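Local coordinates for protein hemoglobin component VII (PDB 1X46) that binds heme through its iron and, as a globin of a midge larva, probably carries or stores oxygen, at residues A[50-53]-A[54-57]; A[66-69]-A[70-74]; A[102-106]-A[107-111]. All blocks are in the same frame, centred on the assembly; numbering follows the deposited sequence.

Interaction 1: A[50-53]-A[54-57]; sequences KDLE and SLKD
Leu55 lays its branched end against the side chain of Lys50, the two crossing at about a right angle. One methyl, Leu55 CD1, meets Lys50 CB at 3.9 Å, while CD2 touches Lys50 CD further along the chain. The torsion that turns Leu55 CG opposite its own carbonyl carbon (chi1 -74°) also sets that atom 3.6 Å from Asp51 O. Asp51 O also accepts from Leu55 N at 3.1 Å (N-H...O 146°) and, weakly, from Ser54 N. Asp51 starts the turn as N-cap: its OD1 takes a weak bond from Glu53 N at 3.0 Å. At the far end, Lys56 N returns weakly to Leu52 O over 3.4 Å. Water 1 accepts from Lys56 NZ at 2.9 Å and donates weakly to Glu53 OE1, bridging two opposite charges. Tyr31 of helix 26-36 backs this pair, hydrogen-bonded to Glu53 OE2 and in cation-pi contact with Lys56. Cutting Leu55 back to an alanine would probably strip the Lys50 methylenes and Phe61 of an apolar neighbour and open a gap between this turn and helix 59-78. The arrangement is an N-capped, one-turn helix, corresponding to the short D helix of the globin fold.

Interaction 2: A[66-69]-A[70-74]; sequences TRIV and SVINE. With HEM (protoporphyrin IX containing Fe), chain B.
Ile68 and Ile72 share one rotamer, CG1 opposite the carbonyl carbon in each (chi1 -70° and -60°), and therefore run side by side, pointing the same way, one turn apart. Ile68 CG2 and Ile72 CD1 meet at 3.7 Å. They line the heme-facing side of helix 59-78, the E helix of the globin fold, which covers the face of the heme where water 2 binds the iron. Ile68 stands over that face, its CG1 4.1 Å from HEM CHB and its CD1 3.4 Å from water 2, consistent with a distal-pocket residue. Ile72 CG1 borders the methyl HEM CMB at 3.9 Å. Val71 uses both branches at the heme edge: CG1 is against CMB, and CG2 lies 3.9 Å from CMA. Phe112 of helix 106-123 packs on both isoleucines. The backbone turn beneath is firm, since Ile72 N donates to Ile68 O at 3.1 Å and 168°. Away from the heme, Asn73 N bonds to Val69 O at 2.8 Å, and the Asn73 side chain slants across Val69. Its amide is fixed by Trp19 NE1, which hydrogen-bonds to OD1, while Asn73 ND2 rests 3.7 Å from Val69 CG1.

Interaction 3: A[102-106]-A[107-111]; sequences RGVTA and AHFEE. With HEM (protoporphyrin IX containing Fe), chain B.
Thr105 meets His108 in two ways: OG1 caps its backbone N, and the side chain lies over one face of its imidazole. This is the N-cap of helix 106-123, the G helix of the globin fold, reached through the FG corner, where Gly103 ends the preceding helix in a Schellman motif. With OG1 turned between the backbone N and the carbonyl carbon (chi1 63°), Thr105 accepts from His108 N at 3.0 Å. That torsion also puts OG1 over one face of the imidazole, while Thr105 CB, placed by the backbone, makes a CH-pi contact over the ring, 4.3 Å from the centroid of the His108 ring.

The packing is tight on the heme side. Val104 is wedged there, its two branches divided between protein and heme: CG1 meets Phe109 CE2 at 3.6 Å and also His108 CB, whereas CG2 lies 3.6 Å from HEM CAC. Phe109, crossing Val104 at about a right angle, sends CE1 to within 3.6 Å of HEM CHC. Its ring is edge-to-face with His99, the axial ligand of the iron, which ties the helix start to the proximal side of the pocket. Arg102 lies over the heme with HEM CHA under one guanidinium face, and its NH2 donates in the guanidinium plane to propionate oxygen O1A at 2.9 Å (157°).

The outer flank, where Ala107 and Glu110 are exposed, is looser. Beyond the regular backbone bond from Glu110 N to Ala106 O, Glu110 adds little more than its CG, 3.5 Å from Ala106 O. The imidazole is held at a second point as well: His108 ND1 donates almost straight (168°) to Glu111 OE1 at 3.2 Å, from within its own ring plane but above that of the carboxylate.

Overall arrangement
From the N terminus, the chain meets interaction 1 at helix 52-55, interaction 2 midway along helix 59-78, and interaction 3 where the loop after helix 85-100 enters helix 106-123. Each contact is local, joining residues three to five apart: round a one-turn helix in interaction 1, along a helix in interaction 2, and at a helix start in interaction 3. The three follow in series, neither nesting nor crossing. Interaction 1 is peripheral, its centre about 21 Å and 22 Å from those of interactions 2 and 3. Interactions 2 and 3 do not touch, their nearest atoms being about 8 Å apart, yet both meet the heme. Residues 66-74 cover the face carrying water 2, whereas residues 102-111 adjoin the His99 side.

Interaction 1: A[50-53]-A[54-57]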
loop_
_atom_site.group_PDB
_atom_site.type_symbol
_atom_site.label_atom_id
_atom_site.label_comp_id
_atom_site.label_asym_id
_atom_site.label_seq_id
_atom_site.Cartn_x
_atom_site.Cartn_y
_atom_site.Cartn_z
ATOM N N LYS A 50 20.485 -8.291 -2.575
ATOM C CA LYS A 50 20.156 -9.604 -3.083
ATOM C C LYS A 50 19.513 -9.456 -4.458
ATOM O O LYS A 50 18.907 -8.433 -4.768
ATOM C CB LYS A 50 19.209 -10.337 -2.123
ATOM C CG LYS A 50 19.753 -10.436 -0.683
ATOM C CD LYS A 50 19.239 -11.670 0.063
ATOM C CE LYS A 50 19.740 -11.703 1.524
ATOM N NZ LYS A 50 21.181 -12.029 1.660
ATOM N N ASP A 51 19.662 -10.463 -5.297
ATOM C CA ASP A 51 19.046 -10.408 -6.607
ATOM C C ASP A 51 17.533 -10.642 -6.523
ATOM O O ASP A 51 17.082 -11.612 -5.914
ATOM C CB ASP A 51 19.700 -11.456 -7.497
ATOM C CG ASP A 51 19.419 -11.237 -8.938
ATOM O OD1 ASP A 51 18.346 -11.677 -9.395
ATOM O OD2 ASP A 51 20.226 -10.674 -9.696
ATOM N N LEU A 52 16.752 -9.738 -7.120
ATOM C CA LEU A 52 15.312 -9.848 -6.973
ATOM C C LEU A 52 14.775 -11.136 -7.550
ATOM O O LEU A 52 13.822 -11.679 -7.020
ATOM C CB LEU A 52 14.609 -8.648 -7.587
ATOM C CG LEU A 52 13.103 -8.580 -7.412
ATOM C CD1 LEU A 52 12.666 -8.562 -5.920
ATOM C CD2 LEU A 52 12.623 -7.362 -8.185
ATOM N N GLU A 53 15.395 -11.630 -8.631
ATOM C CA GLU A 53 14.933 -12.859 -9.255
ATOM C C GLU A 53 15.148 -14.073 -8.357
ATOM O O GLU A 53 14.402 -15.055 -8.453
ATOM C CB GLU A 53 15.593 -13.063 -10.620
ATOM C CG GLU A 53 15.256 -11.995 -11.675
ATOM C CD GLU A 53 13.756 -11.789 -11.874
ATOM O OE1 GLU A 53 13.022 -12.761 -12.140
ATOM O OE2 GLU A 53 13.328 -10.637 -11.718
ATOM N N SER A 54 16.163 -14.000 -7.481
ATOM C CA SER A 54 16.477 -15.046 -6.501
ATOM C C SER A 54 15.538 -14.987 -5.312
ATOM O O SER A 54 15.206 -16.007 -4.725
ATOM C CB SER A 54 17.908 -14.856 -5.969
ATOM O OG SER A 54 18.848 -14.942 -7.021
ATOM N N LEU A 55 15.145 -13.781 -4.934
ATOM C CA LEU A 55 14.287 -13.607 -3.752
ATOM C C LEU A 55 12.857 -14.139 -3.909
ATOM O O LEU A 55 12.254 -14.644 -2.941
ATOM C CB LEU A 55 14.239 -12.129 -3.361
ATOM C CG LEU A 55 15.478 -11.555 -2.690
ATOM C CD1 LEU A 55 15.392 -10.023 -2.683
ATOM C CD2 LEU A 55 15.628 -12.066 -1.249
ATOM N N LYS A 56 12.259 -14.001 -5.086
ATOM C CA LYS A 56 10.906 -14.474 -5.315
ATOM C C LYS A 56 10.752 -16.020 -5.039
ATOM O O LYS A 56 11.606 -16.813 -5.403
ATOM C CB LYS A 56 10.430 -14.073 -6.725
ATOM C CG LYS A 56 8.924 -14.062 -6.868
ATOM C CD LYS A 56 8.331 -13.242 -8.041
ATOM C CE LYS A 56 9.058 -13.412 -9.356
ATOM N NZ LYS A 56 8.162 -13.138 -10.530
ATOM N N ASP A 57 9.675 -16.427 -4.379
ATOM C CA ASP A 57 9.470 -17.819 -3.976
ATOM C C ASP A 57 10.330 -18.290 -2.798
ATOM O O ASP A 57 10.397 -19.479 -2.530
ATOM C CB ASP A 57 9.564 -18.795 -5.165
ATOM C CG ASP A 57 8.551 -18.474 -6.238
ATOM O OD1 ASP A 57 7.338 -18.554 -5.946
ATOM O OD2 ASP A 57 8.868 -18.095 -7.375
HETATM O O HOH W 1 9.718 -12.301 -12.830
#

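Interaction 2: A[66-69]-A[70-74]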
loop_
_atom_site.group_PDB
_atom_site.type_symbol
_atom_site.label_atom_id
_atom_site.label_comp_id
_atom_site.label_asym_id
_atom_site.label_seq_id
_atom_site.Cartn_x
_atom_site.Cartn_y
_atom_site.Cartn_z
ATOM N N THR A 66 3.624 -10.746 2.984
ATOM C CA THR A 66 2.464 -11.024 3.824
ATOM C C THR A 66 2.271 -9.996 4.920
ATOM O O THR A 66 1.120 -9.613 5.210
ATOM C CB THR A 66 2.599 -12.459 4.390
ATOM O OG1 THR A 66 2.671 -13.350 3.286
ATOM C CG2 THR A 66 1.321 -12.885 5.177
ATOM N N ARG A 67 3.373 -9.557 5.539
ATOM C CA ARG A 67 3.286 -8.504 6.551
ATOM C C ARG A 67 2.674 -7.217 5.987
ATOM O O ARG A 67 1.811 -6.621 6.641
ATOM C CB ARG A 67 4.671 -8.215 7.139
ATOM C CG ARG A 67 5.157 -9.336 8.030
ATOM C CD ARG A 67 6.597 -9.120 8.531
ATOM N NE ARG A 67 6.889 -10.051 9.615
ATOM C CZ ARG A 67 8.080 -10.512 9.941
ATOM N NH1 ARG A 67 9.180 -10.128 9.275
ATOM N NH2 ARG A 67 8.154 -11.383 10.954
ATOM N N ILE A 68 3.113 -6.768 4.798
ATOM C CA ILE A 68 2.607 -5.530 4.191
ATOM C C ILE A 68 1.125 -5.694 3.929
ATOM O O ILE A 68 0.315 -4.837 4.281
ATOM C CB ILE A 68 3.310 -5.223 2.835
ATOM C CG1 ILE A 68 4.768 -4.832 3.086
ATOM C CG2 ILE A 68 2.577 -4.056 2.074
ATOM C CD1 ILE A 68 5.574 -4.683 1.780
ATOM N N VAL A 69 0.772 -6.820 3.330
ATOM C CA VAL A 69 -0.604 -7.035 2.895
ATOM C C VAL A 69 -1.548 -7.202 4.071
ATOM O O VAL A 69 -2.693 -6.770 4.017
ATOM C CB VAL A 69 -0.678 -8.228 1.911
ATOM C CG1 VAL A 69 -2.120 -8.770 1.789
ATOM C CG2 VAL A 69 -0.153 -7.773 0.565
ATOM N N SER A 70 -1.040 -7.765 5.159
ATOM C CA SER A 70 -1.821 -7.886 6.383
ATOM C C SER A 70 -2.313 -6.516 6.845
ATOM O O SER A 70 -3.468 -6.359 7.229
ATOM C CB SER A 70 -1.012 -8.530 7.493
ATOM O OG SER A 70 -1.831 -8.780 8.634
ATOM N N VAL A 71 -1.426 -5.530 6.813
ATOM C CA VAL A 71 -1.791 -4.178 7.249
ATOM C C VAL A 71 -2.728 -3.533 6.239
ATOM O O VAL A 71 -3.730 -2.925 6.613
ATOM C CB VAL A 71 -0.524 -3.323 7.427
ATOM C CG1 VAL A 71 -0.890 -1.848 7.714
ATOM C CG2 VAL A 71 0.312 -3.872 8.553
ATOM N N ILE A 72 -2.437 -3.665 4.955
ATOM C CA ILE A 72 -3.354 -3.090 3.963
ATOM C C ILE A 72 -4.746 -3.692 4.078
ATOM O O ILE A 72 -5.733 -2.967 4.029
ATOM C CB ILE A 72 -2.789 -3.225 2.511
ATOM C CG1 ILE A 72 -1.453 -2.499 2.394
ATOM C CG2 ILE A 72 -3.783 -2.642 1.476
ATOM C CD1 ILE A 72 -0.718 -2.655 1.037
ATOM N N ASN A 73 -4.814 -5.020 4.200
ATOM C CA ASN A 73 -6.075 -5.734 4.368
ATOM C C ASN A 73 -6.872 -5.175 5.532
ATOM O O ASN A 73 -8.092 -4.957 5.404
ATOM C CB ASN A 73 -5.809 -7.191 4.699
ATOM C CG ASN A 73 -5.555 -8.040 3.499
ATOM O OD1 ASN A 73 -5.624 -7.596 2.351
ATOM N ND2 ASN A 73 -5.220 -9.302 3.761
ATOM N N GLU A 74 -6.219 -5.003 6.681
ATOM C CA GLU A 74 -6.914 -4.464 7.837
ATOM C C GLU A 74 -7.381 -3.052 7.595
ATOM O O GLU A 74 -8.518 -2.692 7.951
ATOM C CB GLU A 74 -6.077 -4.514 9.109
ATOM C CG GLU A 74 -6.940 -4.167 10.318
ATOM C CD GLU A 74 -6.219 -4.160 11.652
ATOM O OE1 GLU A 74 -4.973 -4.260 11.704
ATOM O OE2 GLU A 74 -6.947 -4.013 12.661
HETATM C CHA HEM B . 8.797 -2.925 7.439
HETATM C CHB HEM B . 4.170 -2.191 6.190
HETATM C CHC HEM B . 5.616 0.859 2.717
HETATM C CHD HEM B . 10.235 0.132 3.929
HETATM C C1A HEM B . 7.438 -3.033 7.351
HETATM C C2A HEM B . 6.628 -3.922 8.156
HETATM C C3A HEM B . 5.366 -3.709 7.796
HETATM C C4A HEM B . 5.306 -2.662 6.814
HETATM C CMA HEM B . 4.129 -4.427 8.380
HETATM C CAA HEM B . 7.173 -4.997 9.149
HETATM C CBA HEM B . 7.646 -4.479 10.523
HETATM C CGA HEM B . 6.478 -3.930 11.307
HETATM O O1A HEM B . 6.513 -2.744 11.689
HETATM O O2A HEM B . 5.494 -4.682 11.556
HETATM C C1B HEM B . 4.146 -1.347 5.113
HETATM C C2B HEM B . 2.985 -0.898 4.381
HETATM C C3B HEM B . 3.392 -0.047 3.412
HETATM C C4B HEM B . 4.832 0.069 3.540
HETATM C CMB HEM B . 1.539 -1.374 4.692
HETATM C CAB HEM B . 2.612 0.728 2.325
HETATM C CBB HEM B . 1.283 0.784 2.240
HETATM C C1C HEM B . 6.980 0.937 2.721
HETATM C C2C HEM B . 7.823 1.737 1.836
HETATM C C3C HEM B . 9.096 1.508 2.151
HETATM C C4C HEM B . 9.119 0.595 3.276
HETATM C CMC HEM B . 7.291 2.681 0.729
HETATM C CAC HEM B . 10.356 2.131 1.493
HETATM C C1D HEM B . 10.251 -0.707 5.008
HETATM C C2D HEM B . 11.454 -1.147 5.665
HETATM C C3D HEM B . 11.008 -2.079 6.750
HETATM C C4D HEM B . 9.573 -2.148 6.613
HETATM C CMD HEM B . 12.896 -0.728 5.312
HETATM C CAD HEM B . 11.930 -2.827 7.747
HETATM C CBD HEM B . 12.493 -4.095 7.115
HETATM C CGD HEM B . 13.491 -4.749 8.052
HETATM O O1D HEM B . 13.447 -4.492 9.277
HETATM O O2D HEM B . 14.353 -5.515 7.559
HETATM N NA HEM B . 6.606 -2.275 6.558
HETATM N NB HEM B . 5.277 -0.748 4.550
HETATM N NC HEM B . 7.802 0.259 3.603
HETATM N ND HEM B . 9.130 -1.298 5.607
HETATM FE FE HEM B . 7.202 -1.011 5.084
HETATM O O HOH W 2 7.384 -2.512 3.655
#

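Interaction 3: A[102-106]-A[107-111]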
loop_
_atom_site.group_PDB
_atom_site.type_symbol
_atom_site.label_atom_id
_atom_site.label_comp_id
_atom_site.label_asym_id
_atom_site.label_seq_id
_atom_site.Cartn_x
_atom_site.Cartn_y
_atom_site.Cartn_z
ATOM N N ARG A 102 12.849 4.223 9.789
ATOM C CA ARG A 102 13.531 3.505 8.718
ATOM C C ARG A 102 13.990 4.417 7.589
ATOM O O ARG A 102 14.465 3.927 6.579
ATOM C CB ARG A 102 12.586 2.455 8.137
ATOM C CG ARG A 102 12.117 1.423 9.208
ATOM C CD ARG A 102 10.927 0.618 8.781
ATOM N NE ARG A 102 10.471 -0.232 9.868
ATOM C CZ ARG A 102 9.212 -0.569 10.107
ATOM N NH1 ARG A 102 8.227 -0.185 9.296
ATOM N NH2 ARG A 102 8.932 -1.306 11.182
ATOM N N GLY A 103 13.820 5.725 7.769
ATOM C CA GLY A 103 14.209 6.712 6.761
ATOM C C GLY A 103 13.376 6.684 5.487
ATOM O O GLY A 103 13.858 7.022 4.408
ATOM N N VAL A 104 12.124 6.254 5.602
ATOM C CA VAL A 104 11.225 6.202 4.451
ATOM C C VAL A 104 10.538 7.556 4.297
ATOM O O VAL A 104 10.000 8.095 5.285
ATOM C CB VAL A 104 10.188 5.062 4.639
ATOM C CG1 VAL A 104 9.171 5.061 3.509
ATOM C CG2 VAL A 104 10.903 3.711 4.720
ATOM N N THR A 105 10.566 8.100 3.080
ATOM C CA THR A 105 10.025 9.443 2.801
ATOM C C THR A 105 8.605 9.410 2.261
ATOM O O THR A 105 8.069 8.341 1.869
ATOM C CB THR A 105 10.873 10.173 1.727
ATOM O OG1 THR A 105 10.804 9.446 0.497
ATOM C CG2 THR A 105 12.382 10.169 2.050
ATOM N N ALA A 106 8.016 10.601 2.208
ATOM C CA ALA A 106 6.717 10.748 1.578
ATOM C C ALA A 106 6.763 10.266 0.113
ATOM O O ALA A 106 5.857 9.566 -0.354
ATOM C CB ALA A 106 6.252 12.226 1.670
ATOM N N ALA A 107 7.822 10.643 -0.619
ATOM C CA ALA A 107 7.985 10.223 -2.006
ATOM C C ALA A 107 8.072 8.699 -2.114
ATOM O O ALA A 107 7.510 8.135 -3.044
ATOM C CB ALA A 107 9.207 10.880 -2.628
ATOM N N HIS A 108 8.735 8.055 -1.143
ATOM C CA HIS A 108 8.775 6.583 -1.130
ATOM C C HIS A 108 7.391 5.988 -1.059
ATOM O O HIS A 108 7.102 4.998 -1.738
ATOM C CB HIS A 108 9.586 6.003 0.035
ATOM C CG HIS A 108 11.026 6.311 -0.028
ATOM N ND1 HIS A 108 11.695 6.448 -1.224
ATOM C CD2 HIS A 108 11.929 6.459 0.951
ATOM C CE1 HIS A 108 12.954 6.749 -0.971
ATOM N NE2 HIS A 108 13.130 6.741 0.342
ATOM N N PHE A 109 6.523 6.553 -0.220
ATOM C CA PHE A 109 5.124 6.081 -0.188
ATOM C C PHE A 109 4.414 6.304 -1.508
ATOM O O PHE A 109 3.694 5.435 -2.002
ATOM C CB PHE A 109 4.361 6.670 1.010
ATOM C CG PHE A 109 4.621 5.925 2.302
ATOM C CD1 PHE A 109 4.009 4.692 2.545
ATOM C CD2 PHE A 109 5.495 6.442 3.257
ATOM C CE1 PHE A 109 4.252 3.991 3.708
ATOM C CE2 PHE A 109 5.741 5.747 4.444
ATOM C CZ PHE A 109 5.132 4.533 4.682
ATOM N N GLU A 110 4.660 7.452 -2.134
ATOM C CA GLU A 110 4.072 7.707 -3.438
ATOM C C GLU A 110 4.567 6.712 -4.501
ATOM O O GLU A 110 3.799 6.327 -5.374
ATOM C CB GLU A 110 4.380 9.136 -3.903
ATOM C CG GLU A 110 3.724 10.230 -3.072
ATOM C CD GLU A 110 3.978 11.623 -3.639
ATOM O OE1 GLU A 110 4.837 11.786 -4.539
ATOM O OE2 GLU A 110 3.275 12.554 -3.208
ATOM N N GLU A 111 5.838 6.299 -4.389
ATOM C CA GLU A 111 6.407 5.304 -5.307
ATOM C C GLU A 111 5.677 3.965 -5.132
ATOM O O GLU A 111 5.363 3.290 -6.117
ATOM C CB GLU A 111 7.903 5.165 -5.046
ATOM C CG GLU A 111 8.686 6.390 -5.492
ATOM C CD GLU A 111 10.119 6.386 -5.009
ATOM O OE1 GLU A 111 10.458 5.642 -4.035
ATOM O OE2 GLU A 111 10.945 7.121 -5.627
HETATM C CHA HEM B . 8.797 -2.925 7.439
HETATM C CHB HEM B . 4.170 -2.191 6.190
HETATM C CHC HEM B . 5.616 0.859 2.717
HETATM C CHD HEM B . 10.235 0.132 3.929
HETATM C C1A HEM B . 7.438 -3.033 7.351
HETATM C C2A HEM B . 6.628 -3.922 8.156
HETATM C C3A HEM B . 5.366 -3.709 7.796
HETATM C C4A HEM B . 5.306 -2.662 6.814
HETATM C CMA HEM B . 4.129 -4.427 8.380
HETATM C CAA HEM B . 7.173 -4.997 9.149
HETATM C CBA HEM B . 7.646 -4.479 10.523
HETATM C CGA HEM B . 6.478 -3.930 11.307
HETATM O O1A HEM B . 6.513 -2.744 11.689
HETATM O O2A HEM B . 5.494 -4.682 11.556
HETATM C C1B HEM B . 4.146 -1.347 5.113
HETATM C C2B HEM B . 2.985 -0.898 4.381
HETATM C C3B HEM B . 3.392 -0.047 3.412
HETATM C C4B HEM B . 4.832 0.069 3.540
HETATM C CMB HEM B . 1.539 -1.374 4.692
HETATM C CAB HEM B . 2.612 0.728 2.325
HETATM C CBB HEM B . 1.283 0.784 2.240
HETATM C C1C HEM B . 6.980 0.937 2.721
HETATM C C2C HEM B . 7.823 1.737 1.836
HETATM C C3C HEM B . 9.096 1.508 2.151
HETATM C C4C HEM B . 9.119 0.595 3.276
HETATM C CMC HEM B . 7.291 2.681 0.729
HETATM C CAC HEM B . 10.356 2.131 1.493
HETATM C C1D HEM B . 10.251 -0.707 5.008
HETATM C C2D HEM B . 11.454 -1.147 5.665
HETATM C C3D HEM B . 11.008 -2.079 6.750
HETATM C C4D HEM B . 9.573 -2.148 6.613
HETATM C CMD HEM B . 12.896 -0.728 5.312
HETATM C CAD HEM B . 11.930 -2.827 7.747
HETATM C CBD HEM B . 12.493 -4.095 7.115
HETATM C CGD HEM B . 13.491 -4.749 8.052
HETATM O O1D HEM B . 13.447 -4.492 9.277
HETATM O O2D HEM B . 14.353 -5.515 7.559
HETATM N NA HEM B . 6.606 -2.275 6.558
HETATM N NB HEM B . 5.277 -0.748 4.550
HETATM N NC HEM B . 7.802 0.259 3.603
HETATM N ND HEM B . 9.130 -1.298 5.607
HETATM FE FE HEM B . 7.202 -1.011 5.084
HETATM O O HOH W 2 7.384 -2.512 3.655
#